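Local atomic coordinates of mutual gliding-motility protein MglA (Myxococcus xanthus DK 1622, PDB entry 6H17), a protein that acts as a small GTPase switch that coordinates adventurous and social gliding motility and controls the direction and speed of gliding. Residues S46-T49 with L55-D58; F84-R89 with R121-E126; Y129-I134 with N159-P164. All coordinates share one frame; numbering follows the deposited sequence.

In the fold
The three contacts run in series along the chain through a Ras-like GTPase fold. Contact 1 is the outer hairpin of the sheet, and its Asp58 brings it to the nucleotide site, the nearest atom of its side chain about 4 Å from the magnesium ion. Contact 2 joins helices 86-93 and 110-125, and the side chain of Arg89 comes within about 7 Å of the bound GTP analogue. The two meet where Leu55 CD1 packs on Tyr85 CD1 at 3.6 Å. Contact 3 ties two loops on the far side of the chain's centre from contact 1, their centres about 27 Å apart. It meets contact 2 where Leu124 CD1 packs on Leu131 CD1 at 3.7 Å.

Contact 1: residues S46-T49 with L55-D58; sequences SLST and LFFD
Leu47 and Phe57 hold the two strands together as an antiparallel hydrogen-bonded pair. Leu47 N donates a hydrogen bond to Phe57 O at 2.8 Å, and Phe57 N donates one back to Leu47 O at 3.1 Å. Each carbonyl also takes a softer contact: Ser46 CA lies 3.4 Å from Phe57 O, and Phe56 CA approaches Leu47 O at the same distance, so both acceptors are engaged twice. Ser46 and Asp58 form the next, non-hydrogen-bonded pair. Towards the turn the strands drift apart and a water steps in: it accepts from Thr49 N at 3.0 Å and gives a weak bond to Leu55 O.

This is the hairpin of strands 45-49 and 52-62 at the border of the small-GTPase sheet, where 52-62 pairs on its other side with strand 71-78. The Phe57 ring stands on the Leu47 side of the hairpin, with Leu47 CB over one face, 4.1 Å from Phe57 CZ; Ile92 of helix 86-93 touches the same phenylalanine. On the other side, Ser48 OG approaches the Phe56 ring obliquely, 3.7 Å from Phe56 CE1. A chi1 of 62° sets that hydroxyl between the backbone N and the carbonyl carbon, and its hydrogen bond is with Arg53 O, early in strand 52-62. Asp58 turns its carboxylate to the nucleotide side: OD2 is hydrogen-bonded to the hydroxyls of Thr78 and of Thr26 in the P-loop, two residues predicted to bind GTP, while OD1 lies 3.6 Å from Ser46 OG.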
ATOM      1  N   SER A  46      14.325  -5.751   2.353  1.00 16.06           N
ATOM      2  CA  SER A  46      14.392  -4.430   2.942  1.00 18.59           C
ATOM      3  C   SER A  46      15.452  -3.615   2.219  1.00 17.75           C
ATOM      4  O   SER A  46      16.456  -4.147   1.715  1.00 19.61           O
ATOM      5  CB  SER A  46      14.756  -4.517   4.421  1.00 29.08           C
ATOM      6  OG  SER A  46      13.714  -5.117   5.159  1.00 46.92           O
ATOM      7  N   LEU A  47      15.220  -2.316   2.168  1.00 15.85           N
ATOM      8  CA  LEU A  47      16.149  -1.391   1.554  1.00 15.82           C
ATOM      9  C   LEU A  47      16.341  -0.184   2.450  1.00 15.51           C
ATOM     10  O   LEU A  47      15.418   0.263   3.133  1.00 15.38           O
ATOM     11  CB  LEU A  47      15.639  -0.934   0.187  1.00 18.53           C
ATOM     12  CG  LEU A  47      15.514  -2.075  -0.831  1.00 17.81           C
ATOM     13  CD1 LEU A  47      14.760  -1.568  -2.043  1.00 24.58           C
ATOM     14  CD2 LEU A  47      16.862  -2.610  -1.228  1.00 19.23           C
ATOM     15  N   SER A  48      17.564   0.313   2.449  1.00 15.90           N
ATOM     16  CA  SER A  48      17.961   1.544   3.121  1.00 15.48           C
ATOM     17  C   SER A  48      19.213   2.022   2.414  1.00 17.65           C
ATOM     18  O   SER A  48      19.716   1.352   1.511  1.00 21.63           O
ATOM     19  CB  SER A  48      18.203   1.306   4.607  1.00 16.82           C
ATOM     20  OG  SER A  48      19.260   0.393   4.824  1.00 17.84           O
ATOM     21  N   THR A  49      19.713   3.182   2.810  1.00 16.89           N
ATOM     22  CA  THR A  49      20.911   3.727   2.196  1.00 17.25           C
ATOM     23  C   THR A  49      22.028   3.937   3.208  1.00 16.86           C
ATOM     24  O   THR A  49      21.809   3.954   4.421  1.00 19.87           O
ATOM     25  CB  THR A  49      20.660   5.049   1.451  1.00 19.83           C
ATOM     26  OG1 THR A  49      20.445   6.104   2.391  1.00 23.25           O
ATOM     27  CG2 THR A  49      19.472   4.945   0.519  1.00 21.44           C
ATOM     28  N   LEU A  55      16.932   3.246   8.167  1.00 18.10           N
ATOM     29  CA  LEU A  55      15.658   3.793   7.698  1.00 17.15           C
ATOM     30  C   LEU A  55      15.169   2.829   6.630  1.00 19.83           C
ATOM     31  O   LEU A  55      15.505   2.958   5.451  1.00 24.10           O
ATOM     32  CB  LEU A  55      15.839   5.205   7.161  1.00 19.96           C
ATOM     33  CG  LEU A  55      14.570   5.884   6.642  1.00 21.80           C
ATOM     34  CD1 LEU A  55      13.559   6.028   7.758  1.00 26.02           C
ATOM     35  CD2 LEU A  55      14.931   7.234   6.032  1.00 24.25           C
ATOM     36  N   PHE A  56      14.370   1.848   7.037  1.00 16.82           N
ATOM     37  CA  PHE A  56      14.048   0.724   6.178  1.00 16.69           C
ATOM     38  C   PHE A  56      12.681   0.877   5.535  1.00 17.32           C
ATOM     39  O   PHE A  56      11.711   1.300   6.179  1.00 18.37           O
ATOM     40  CB  PHE A  56      14.005  -0.588   6.964  1.00 17.27           C
ATOM     41  CG  PHE A  56      15.319  -1.010   7.524  1.00 17.43           C
ATOM     42  CD1 PHE A  56      16.329  -1.491   6.695  1.00 18.24           C
ATOM     43  CD2 PHE A  56      15.550  -0.963   8.889  1.00 20.31           C
ATOM     44  CE1 PHE A  56      17.543  -1.890   7.225  1.00 19.70           C
ATOM     45  CE2 PHE A  56      16.763  -1.365   9.422  1.00 23.34           C
ATOM     46  CZ  PHE A  56      17.763  -1.822   8.585  1.00 22.15           C
ATOM     47  N   PHE A  57      12.595   0.483   4.280  1.00 16.50           N
ATOM     48  CA  PHE A  57      11.306   0.194   3.663  1.00 14.79           C
ATOM     49  C   PHE A  57      11.448  -1.094   2.858  1.00 15.13           C
ATOM     50  O   PHE A  57      12.544  -1.630   2.676  1.00 16.74           O
ATOM     51  CB  PHE A  57      10.805   1.355   2.816  1.00 18.55           C
ATOM     52  CG  PHE A  57      11.669   1.672   1.640  1.00 17.33           C
ATOM     53  CD1 PHE A  57      11.383   1.140   0.409  1.00 16.87           C
ATOM     54  CD2 PHE A  57      12.775   2.492   1.778  1.00 18.99           C
ATOM     55  CE1 PHE A  57      12.167   1.437  -0.681  1.00 20.40           C
ATOM     56  CE2 PHE A  57      13.560   2.794   0.699  1.00 19.58           C
ATOM     57  CZ  PHE A  57      13.269   2.275  -0.529  1.00 18.83           C
ATOM     58  N   ASP A  58      10.323  -1.604   2.390  1.00 13.51           N
ATOM     59  CA  ASP A  58      10.252  -2.961   1.874  1.00 12.26           C
ATOM     60  C   ASP A  58       9.896  -2.969   0.402  1.00 12.10           C
ATOM     61  O   ASP A  58       9.250  -2.057  -0.104  1.00 13.24           O
ATOM     62  CB  ASP A  58       9.157  -3.744   2.610  1.00 13.74           C
ATOM     63  CG  ASP A  58       9.280  -3.628   4.089  1.00 15.69           C
ATOM     64  OD1 ASP A  58      10.217  -4.234   4.653  1.00 16.62           O
ATOM     65  OD2 ASP A  58       8.467  -2.887   4.709  1.00 14.52           O
TER
HETATM   66  O   HOH W   1      17.957   5.082   4.241  1.00 30.83           O

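Contact 2: residues F84-R89 with R121-E126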
ATOM      1  N   PHE A  84       8.875  12.551  10.222  1.00 16.85           N
ATOM      2  CA  PHE A  84      10.066  13.235   9.735  1.00 18.97           C
ATOM      3  C   PHE A  84      10.493  12.805   8.342  1.00 18.48           C
ATOM      4  O   PHE A  84      11.236  13.540   7.686  1.00 19.23           O
ATOM      5  CB  PHE A  84      11.231  12.955  10.709  1.00 29.82           C
ATOM      6  CG  PHE A  84      12.540  13.596  10.318  1.00 47.05           C
ATOM      7  CD1 PHE A  84      12.845  14.886  10.729  1.00 50.79           C
ATOM      8  CD2 PHE A  84      13.475  12.902   9.563  1.00 51.32           C
ATOM      9  CE1 PHE A  84      14.048  15.476  10.376  1.00 44.39           C
ATOM     10  CE2 PHE A  84      14.676  13.486   9.210  1.00 46.84           C
ATOM     11  CZ  PHE A  84      14.962  14.772   9.616  1.00 46.70           C
ATOM     12  N   TYR A  85      10.097  11.620   7.890  1.00 16.19           N
ATOM     13  CA  TYR A  85      10.683  10.996   6.700  1.00 15.11           C
ATOM     14  C   TYR A  85       9.913  11.282   5.421  1.00 15.27           C
ATOM     15  O   TYR A  85       9.781  10.433   4.536  1.00 15.08           O
ATOM     16  CB  TYR A  85      10.857   9.491   6.925  1.00 15.35           C
ATOM     17  CG  TYR A  85      11.721   9.205   8.114  1.00 15.60           C
ATOM     18  CD1 TYR A  85      13.046   9.612   8.138  1.00 19.29           C
ATOM     19  CD2 TYR A  85      11.224   8.532   9.207  1.00 18.35           C
ATOM     20  CE1 TYR A  85      13.850   9.371   9.244  1.00 22.06           C
ATOM     21  CE2 TYR A  85      12.015   8.282  10.316  1.00 22.28           C
ATOM     22  CZ  TYR A  85      13.322   8.700  10.322  1.00 19.46           C
ATOM     23  OH  TYR A  85      14.123   8.443  11.423  1.00 26.89           O
ATOM     24  N   ASP A  86       9.425  12.519   5.283  1.00 15.35           N
ATOM     25  CA  ASP A  86       8.658  12.895   4.094  1.00 15.29           C
ATOM     26  C   ASP A  86       9.470  12.706   2.817  1.00 14.05           C
ATOM     27  O   ASP A  86       8.942  12.255   1.800  1.00 14.76           O
ATOM     28  CB  ASP A  86       8.196  14.348   4.225  1.00 15.81           C
ATOM     29  CG  ASP A  86       6.957  14.652   3.405  1.00 15.81           C
ATOM     30  OD1 ASP A  86       6.167  13.736   3.123  1.00 17.12           O
ATOM     31  OD2 ASP A  86       6.765  15.859   3.076  1.00 18.66           O
ATOM     32  N   ALA A  87      10.762  13.029   2.849  1.00 15.33           N
ATOM     33  CA  ALA A  87      11.558  12.924   1.633  1.00 15.83           C
ATOM     34  C   ALA A  87      11.584  11.489   1.111  1.00 15.65           C
ATOM     35  O   ALA A  87      11.471  11.248  -0.096  1.00 16.32           O
ATOM     36  CB  ALA A  87      12.979  13.441   1.876  1.00 19.15           C
ATOM     37  N   SER A  88      11.711  10.514   2.019  0.63 16.56           N
ATOM     38  CA  SER A  88      11.711   9.115   1.609  0.63 16.04           C
ATOM     39  C   SER A  88      10.371   8.719   1.016  0.63 15.67           C
ATOM     40  O   SER A  88      10.310   8.019  -0.004  0.63 16.93           O
ATOM     41  CB  SER A  88      11.994   8.223   2.819  0.63 20.15           C
ATOM     42  OG  SER A  88      13.316   8.368   3.275  0.63 25.45           O
ATOM     43  N   ARG A  89       9.282   9.125   1.666  1.00 15.15           N
ATOM     44  CA  ARG A  89       7.962   8.797   1.155  1.00 13.92           C
ATOM     45  C   ARG A  89       7.779   9.344  -0.248  1.00 14.55           C
ATOM     46  O   ARG A  89       7.203   8.676  -1.113  1.00 15.21           O
ATOM     47  CB  ARG A  89       6.876   9.349   2.074  1.00 14.21           C
ATOM     48  CG  ARG A  89       6.866   8.701   3.446  1.00 14.60           C
ATOM     49  CD  ARG A  89       5.644   9.073   4.253  1.00 12.41           C
ATOM     50  NE  ARG A  89       5.623  10.434   4.759  1.00 14.09           N
ATOM     51  CZ  ARG A  89       6.210  10.818   5.876  1.00 13.76           C
ATOM     52  NH1 ARG A  89       6.948   9.950   6.559  1.00 14.51           N
ATOM     53  NH2 ARG A  89       6.091  12.066   6.308  1.00 15.31           N
ATOM     54  N   ARG A 121      -2.207  12.622   0.285  0.62 13.79           N
ATOM     55  CA  ARG A 121      -2.886  13.452  -0.708  0.62 14.57           C
ATOM     56  C   ARG A 121      -1.961  14.539  -1.237  0.62 13.75           C
ATOM     57  O   ARG A 121      -1.892  14.770  -2.450  0.62 15.97           O
ATOM     58  CB  ARG A 121      -4.145  14.052  -0.081  0.62 16.55           C
ATOM     59  CG  ARG A 121      -5.000  14.848  -1.050  0.62 22.73           C
ATOM     60  CD  ARG A 121      -6.157  15.531  -0.335  0.62 25.13           C
ATOM     61  NE  ARG A 121      -5.717  16.714   0.401  0.62 29.24           N
ATOM     62  CZ  ARG A 121      -5.478  17.895  -0.163  0.62 36.21           C
ATOM     63  NH1 ARG A 121      -5.629  18.049  -1.469  0.62 37.27           N
ATOM     64  NH2 ARG A 121      -5.082  18.921   0.580  0.62 29.99           N
ATOM     65  N   ILE A 122      -1.230  15.207  -0.339  1.00 14.11           N
ATOM     66  CA  ILE A 122      -0.335  16.281  -0.737  1.00 14.04           C
ATOM     67  C   ILE A 122       0.808  15.751  -1.581  1.00 14.30           C
ATOM     68  O   ILE A 122       1.167  16.348  -2.602  1.00 15.91           O
ATOM     69  CB  ILE A 122       0.175  17.018   0.523  1.00 13.61           C
ATOM     70  CG1 ILE A 122      -0.953  17.786   1.209  1.00 14.65           C
ATOM     71  CG2 ILE A 122       1.368  17.911   0.156  1.00 16.18           C
ATOM     72  CD1 ILE A 122      -1.487  18.968   0.424  1.00 17.70           C
ATOM     73  N   ASN A 123       1.402  14.633  -1.179  1.00 14.06           N
ATOM     74  CA  ASN A 123       2.538  14.107  -1.930  1.00 14.67           C
ATOM     75  C   ASN A 123       2.110  13.651  -3.311  1.00 14.30           C
ATOM     76  O   ASN A 123       2.861  13.826  -4.282  1.00 16.24           O
ATOM     77  CB  ASN A 123       3.230  12.995  -1.147  1.00 15.08           C
ATOM     78  CG  ASN A 123       4.131  13.549  -0.064  1.00 14.70           C
ATOM     79  OD1 ASN A 123       4.477  14.736  -0.061  1.00 16.80           O
ATOM     80  ND2 ASN A 123       4.519  12.707   0.861  1.00 16.19           N
ATOM     81  N   LEU A 124       0.928  13.040  -3.423  1.00 14.22           N
ATOM     82  CA  LEU A 124       0.421  12.708  -4.754  1.00 15.04           C
ATOM     83  C   LEU A 124       0.244  13.967  -5.594  1.00 19.69           C
ATOM     84  O   LEU A 124       0.647  13.997  -6.757  1.00 21.02           O
ATOM     85  CB  LEU A 124      -0.866  11.901  -4.660  1.00 16.72           C
ATOM     86  CG  LEU A 124      -0.679  10.463  -4.155  1.00 15.50           C
ATOM     87  CD1 LEU A 124      -2.007   9.833  -3.863  1.00 17.60           C
ATOM     88  CD2 LEU A 124       0.085   9.618  -5.175  1.00 17.78           C
ATOM     89  N   ALA A 125      -0.314  15.039  -5.011  1.00 17.48           N
ATOM     90  CA  ALA A 125      -0.465  16.284  -5.762  1.00 18.44           C
ATOM     91  C   ALA A 125       0.885  16.860  -6.165  1.00 18.26           C
ATOM     92  O   ALA A 125       1.019  17.434  -7.259  1.00 23.22           O
ATOM     93  CB  ALA A 125      -1.249  17.301  -4.924  1.00 22.21           C
ATOM     94  N   GLU A 126       1.895  16.753  -5.313  1.00 20.34           N
ATOM     95  CA  GLU A 126       3.217  17.289  -5.609  1.00 17.76           C
ATOM     96  C   GLU A 126       4.003  16.498  -6.640  1.00 21.51           C
ATOM     97  O   GLU A 126       5.129  16.926  -6.983  1.00 24.79           O
ATOM     98  CB  GLU A 126       4.048  17.408  -4.344  1.00 19.14           C
ATOM     99  CG  GLU A 126       3.466  18.463  -3.459  1.00 16.36           C
ATOM    100  CD  GLU A 126       4.107  18.571  -2.104  1.00 19.14           C
ATOM    101  OE1 GLU A 126       3.831  19.540  -1.393  1.00 18.72           O
ATOM    102  OE2 GLU A 126       4.887  17.646  -1.734  1.00 23.35           O
TER
HETATM  103  O   HOH W   2       4.627  16.701   1.777  1.00 18.98           O
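Asp86 and Asn123 reach for each other from opposite directions between two helices, and their flat ends meet nearly coplanar, the carboxylate and amide planes 24° apart. Asp86 CG points trans to its own backbone N (chi1 -155°), aiming the carboxylate at the facing helix. Asn123 ND2 donates to Asp86 OD1 at 3.0 Å in an almost straight bond, 175° at the hydrogen. The acceptor lies in the plane of the amide, whereas the donor comes to the syn side of OD1 from a little outside the carboxylate plane. A water closes the other side of the pair, donating to Asp86 OD2 at 2.6 Å and to Asn123 OD1 at 2.7 Å, so both oxygens of Asp86 are occupied.

Arg89 supplies the positive charge. Its guanidinium folds back over the first turn of its own helix, Asp86 CA 3.5 Å above one face, and NH2 makes a salt bridge to Asp86 OD1 at 3.6 Å. The carbonyls of Pro80 and Gln82 take NH1, that of Val83 takes NH2, and Asn119 OD1 takes NE, which leaves the group little freedom to turn. Because Asn119 ND2 also bonds to Asp86 OD1, that oxygen gathers three partners, a setting that probably favours the charged carboxylate.

The contact pins the start of helix 86-93 to the end of helix 110-125. Asn123 packs on Lys90 and Leu93 of the former and bonds through ND2 to Tyr18 OH at the end of strand 10-18, while Tyr85 leans on Leu55 of strand 52-62.

Contact 3: residues Y129-I134 with N159-P164; sequences YDLNKI and NHRNIP
Asn132 and Arg161 join two loops that each lead from a helix back into the sheet: residues 129-134 run from helix 110-125 to strand 136-141, while the loop of residues 159-164 leads from helix 151-158 to strand 165-167. Arg161 crosses Asn132 at about a right angle, the guanidinium and amide planes 77° apart. Asn132 OD1 accepts from Arg161 NE at 2.6 Å, a short but weak bond bent to 121° at the hydrogen, and NH2 of the same arginine lies 2.9 Å from that oxygen. A bend at chi3 (-100°) swings the guanidinium so that Asn132 CA sits over one of its faces, while Leu131 CG lies at its edge, 3.7 Å from Arg161 NH2.

Both loops are braced from within. Asp130 OD1 takes the backbone N of Asn132 at 2.9 Å, an Asx turn that holds the backbone of this loop at Asn132. In the partner loop, a type I turn from Asn159 to Asn162 carries Arg161, and the Asn159 amide clasps Ile163: OD1 accepts from Ile163 N at 3.0 Å and ND2 donates to Ile163 O at 2.9 Å.

Ile163 packs on Tyr136 and Ile138, and Pro164 O is in a backbone hydrogen bond with Ile138, where strands 136-141 and 165-167 run parallel. Successive helix-to-strand returns of this kind belong to the beta-alpha-beta crossovers of the Ras-like P-loop fold.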
ATOM      1  N   TYR A 129      -0.238  13.758  -9.340  1.00 24.14           N
ATOM      2  CA  TYR A 129      -1.284  12.761  -9.219  1.00 26.21           C
ATOM      3  C   TYR A 129      -2.419  13.324  -8.366  1.00 29.49           C
ATOM      4  O   TYR A 129      -2.307  14.409  -7.789  1.00 33.21           O
ATOM      5  CB  TYR A 129      -0.710  11.485  -8.574  1.00 29.42           C
ATOM      6  CG  TYR A 129       0.300  10.699  -9.420  1.00 27.48           C
ATOM      7  CD1 TYR A 129       1.265  11.339 -10.196  1.00 30.49           C
ATOM      8  CD2 TYR A 129       0.300   9.315  -9.408  1.00 24.86           C
ATOM      9  CE1 TYR A 129       2.182  10.608 -10.955  1.00 35.51           C
ATOM     10  CE2 TYR A 129       1.201   8.580 -10.154  1.00 30.04           C
ATOM     11  CZ  TYR A 129       2.141   9.224 -10.923  1.00 30.15           C
ATOM     12  OH  TYR A 129       3.040   8.484 -11.664  1.00 30.46           O
ATOM     13  N   ASP A 130      -3.511  12.559  -8.277  1.00 26.84           N
ATOM     14  CA  ASP A 130      -4.699  12.924  -7.504  1.00 26.35           C
ATOM     15  C   ASP A 130      -5.206  11.686  -6.770  1.00 31.37           C
ATOM     16  O   ASP A 130      -5.579  10.702  -7.413  1.00 25.87           O
ATOM     17  CB  ASP A 130      -5.787  13.472  -8.442  1.00 33.64           C
ATOM     18  CG  ASP A 130      -7.061  13.897  -7.713  1.00 32.11           C
ATOM     19  OD1 ASP A 130      -7.173  13.722  -6.490  1.00 36.67           O
ATOM     20  OD2 ASP A 130      -7.965  14.434  -8.388  1.00 46.37           O
ATOM     21  N   LEU A 131      -5.220  11.731  -5.428  1.00 23.92           N
ATOM     22  CA  LEU A 131      -5.691  10.595  -4.637  1.00 22.76           C
ATOM     23  C   LEU A 131      -7.120  10.198  -4.991  1.00 22.83           C
ATOM     24  O   LEU A 131      -7.492   9.024  -4.858  1.00 26.34           O
ATOM     25  CB  LEU A 131      -5.597  10.911  -3.140  1.00 22.37           C
ATOM     26  CG  LEU A 131      -6.010   9.812  -2.177  1.00 22.17           C
ATOM     27  CD1 LEU A 131      -5.213   8.541  -2.446  1.00 19.52           C
ATOM     28  CD2 LEU A 131      -5.815  10.262  -0.745  1.00 25.93           C
ATOM     29  N   ASN A 132      -7.935  11.161  -5.440  1.00 29.57           N
ATOM     30  CA  ASN A 132      -9.332  10.881  -5.735  1.00 32.51           C
ATOM     31  C   ASN A 132      -9.510  10.004  -6.965  1.00 28.06           C
ATOM     32  O   ASN A 132     -10.575   9.400  -7.128  1.00 40.91           O
ATOM     33  CB  ASN A 132     -10.090  12.186  -5.995  1.00 38.40           C
ATOM     34  CG  ASN A 132     -10.221  13.037  -4.762  1.00 43.26           C
ATOM     35  OD1 ASN A 132     -10.101  12.546  -3.642  1.00 37.13           O
ATOM     36  ND2 ASN A 132     -10.482  14.325  -4.956  1.00 52.57           N
ATOM     37  N   LYS A 133      -8.514   9.940  -7.836  1.00 25.98           N
ATOM     38  CA  LYS A 133      -8.618   9.214  -9.091  1.00 34.61           C
ATOM     39  C   LYS A 133      -7.870   7.894  -9.109  1.00 40.91           C
ATOM     40  O   LYS A 133      -8.266   6.980  -9.834  1.00 49.01           O
ATOM     41  CB  LYS A 133      -8.066  10.084 -10.223  1.00 40.63           C
ATOM     42  CG  LYS A 133      -8.848  11.360 -10.440  1.00 51.54           C
ATOM     43  CD  LYS A 133      -8.398  12.032 -11.723  1.00 54.79           C
ATOM     44  CE  LYS A 133      -7.983  13.474 -11.502  1.00 60.95           C
ATOM     45  NZ  LYS A 133      -8.984  14.416 -12.072  1.00 65.71           N
ATOM     46  N   ILE A 134      -6.808   7.770  -8.325  1.00 22.93           N
ATOM     47  CA  ILE A 134      -5.899   6.628  -8.393  1.00 20.31           C
ATOM     48  C   ILE A 134      -6.541   5.407  -7.741  1.00 16.48           C
ATOM     49  O   ILE A 134      -7.332   5.542  -6.794  1.00 18.91           O
ATOM     50  CB  ILE A 134      -4.556   7.008  -7.739  1.00 21.13           C
ATOM     51  CG1 ILE A 134      -3.433   6.042  -8.115  1.00 30.74           C
ATOM     52  CG2 ILE A 134      -4.694   7.068  -6.245  1.00 20.64           C
ATOM     53  CD1 ILE A 134      -2.076   6.447  -7.540  1.00 40.86           C
ATOM     54  N   ASN A 159     -12.630   7.716   5.622  1.00 15.20           N
ATOM     55  CA  ASN A 159     -13.103   7.210   4.335  1.00 15.24           C
ATOM     56  C   ASN A 159     -14.350   7.962   3.897  1.00 17.86           C
ATOM     57  O   ASN A 159     -15.428   7.401   3.747  1.00 21.84           O
ATOM     58  CB  ASN A 159     -13.374   5.709   4.379  1.00 16.07           C
ATOM     59  CG  ASN A 159     -13.587   5.117   3.004  1.00 17.13           C
ATOM     60  OD1 ASN A 159     -13.395   5.786   1.984  1.00 19.16           O
ATOM     61  ND2 ASN A 159     -13.981   3.859   2.966  1.00 16.53           N
ATOM     62  N   HIS A 160     -14.180   9.256   3.644  1.00 20.43           N
ATOM     63  CA  HIS A 160     -15.316  10.105   3.318  1.00 21.27           C
ATOM     64  C   HIS A 160     -15.899   9.787   1.949  1.00 24.72           C
ATOM     65  O   HIS A 160     -17.088  10.045   1.714  1.00 29.63           O
ATOM     66  CB  HIS A 160     -14.883  11.573   3.381  1.00 22.85           C
ATOM     67  CG  HIS A 160     -14.436  12.012   4.743  1.00 25.37           C
ATOM     68  ND1 HIS A 160     -13.789  13.210   4.966  1.00 31.24           N
ATOM     69  CD2 HIS A 160     -14.547  11.414   5.953  1.00 25.98           C
ATOM     70  CE1 HIS A 160     -13.520  13.328   6.254  1.00 29.25           C
ATOM     71  NE2 HIS A 160     -13.972  12.255   6.876  1.00 26.71           N
ATOM     72  N   ARG A 161     -15.096   9.240   1.038  1.00 22.38           N
ATOM     73  CA  ARG A 161     -15.539   8.931  -0.313  1.00 22.42           C
ATOM     74  C   ARG A 161     -15.972   7.481  -0.497  1.00 24.07           C
ATOM     75  O   ARG A 161     -16.235   7.066  -1.632  1.00 25.07           O
ATOM     76  CB  ARG A 161     -14.434   9.242  -1.321  1.00 29.10           C
ATOM     77  CG  ARG A 161     -14.094  10.713  -1.494  1.00 37.32           C
ATOM     78  CD  ARG A 161     -13.203  10.922  -2.721  1.00 49.43           C
ATOM     79  NE  ARG A 161     -11.781  11.081  -2.401  1.00 57.87           N
ATOM     80  CZ  ARG A 161     -10.942  10.083  -2.122  1.00 61.44           C
ATOM     81  NH1 ARG A 161     -11.362   8.826  -2.096  1.00 57.09           N
ATOM     82  NH2 ARG A 161      -9.671  10.346  -1.856  1.00 67.09           N
ATOM     83  N   ASN A 162     -16.025   6.700   0.580  1.00 22.64           N
ATOM     84  CA  ASN A 162     -16.474   5.307   0.536  1.00 23.17           C
ATOM     85  C   ASN A 162     -15.762   4.502  -0.547  1.00 25.82           C
ATOM     86  O   ASN A 162     -16.364   3.768  -1.333  1.00 25.53           O
ATOM     87  CB  ASN A 162     -17.996   5.213   0.430  1.00 37.27           C
ATOM     88  CG  ASN A 162     -18.685   5.623   1.722  1.00 51.22           C
ATOM     89  OD1 ASN A 162     -18.637   4.900   2.719  1.00 52.92           O
ATOM     90  ND2 ASN A 162     -19.316   6.790   1.713  1.00 55.54           N
ATOM     91  N   ILE A 163     -14.443   4.616  -0.558  1.00 17.81           N
ATOM     92  CA  ILE A 163     -13.630   3.713  -1.360  1.00 17.54           C
ATOM     93  C   ILE A 163     -13.504   2.374  -0.641  1.00 14.02           C
ATOM     94  O   ILE A 163     -13.919   2.249   0.528  1.00 15.79           O
ATOM     95  CB  ILE A 163     -12.298   4.359  -1.766  1.00 22.15           C
ATOM     96  CG1 ILE A 163     -11.564   4.950  -0.582  1.00 22.08           C
ATOM     97  CG2 ILE A 163     -12.535   5.499  -2.775  1.00 28.88           C
ATOM     98  CD1 ILE A 163     -10.784   3.963   0.174  1.00 20.70           C
ATOM     99  N   PRO A 164     -12.972   1.344  -1.284  1.00 14.85           N
ATOM    100  CA  PRO A 164     -12.984   0.017  -0.660  1.00 14.88           C
ATOM    101  C   PRO A 164     -12.201   0.028   0.641  1.00 13.92           C
ATOM    102  O   PRO A 164     -11.099   0.588   0.713  1.00 14.21           O
ATOM    103  CB  PRO A 164     -12.332  -0.883  -1.715  1.00 16.50           C
ATOM    104  CG  PRO A 164     -12.634  -0.177  -3.011  1.00 17.68           C
ATOM    105  CD  PRO A 164     -12.519   1.284  -2.688  1.00 17.11           C
TER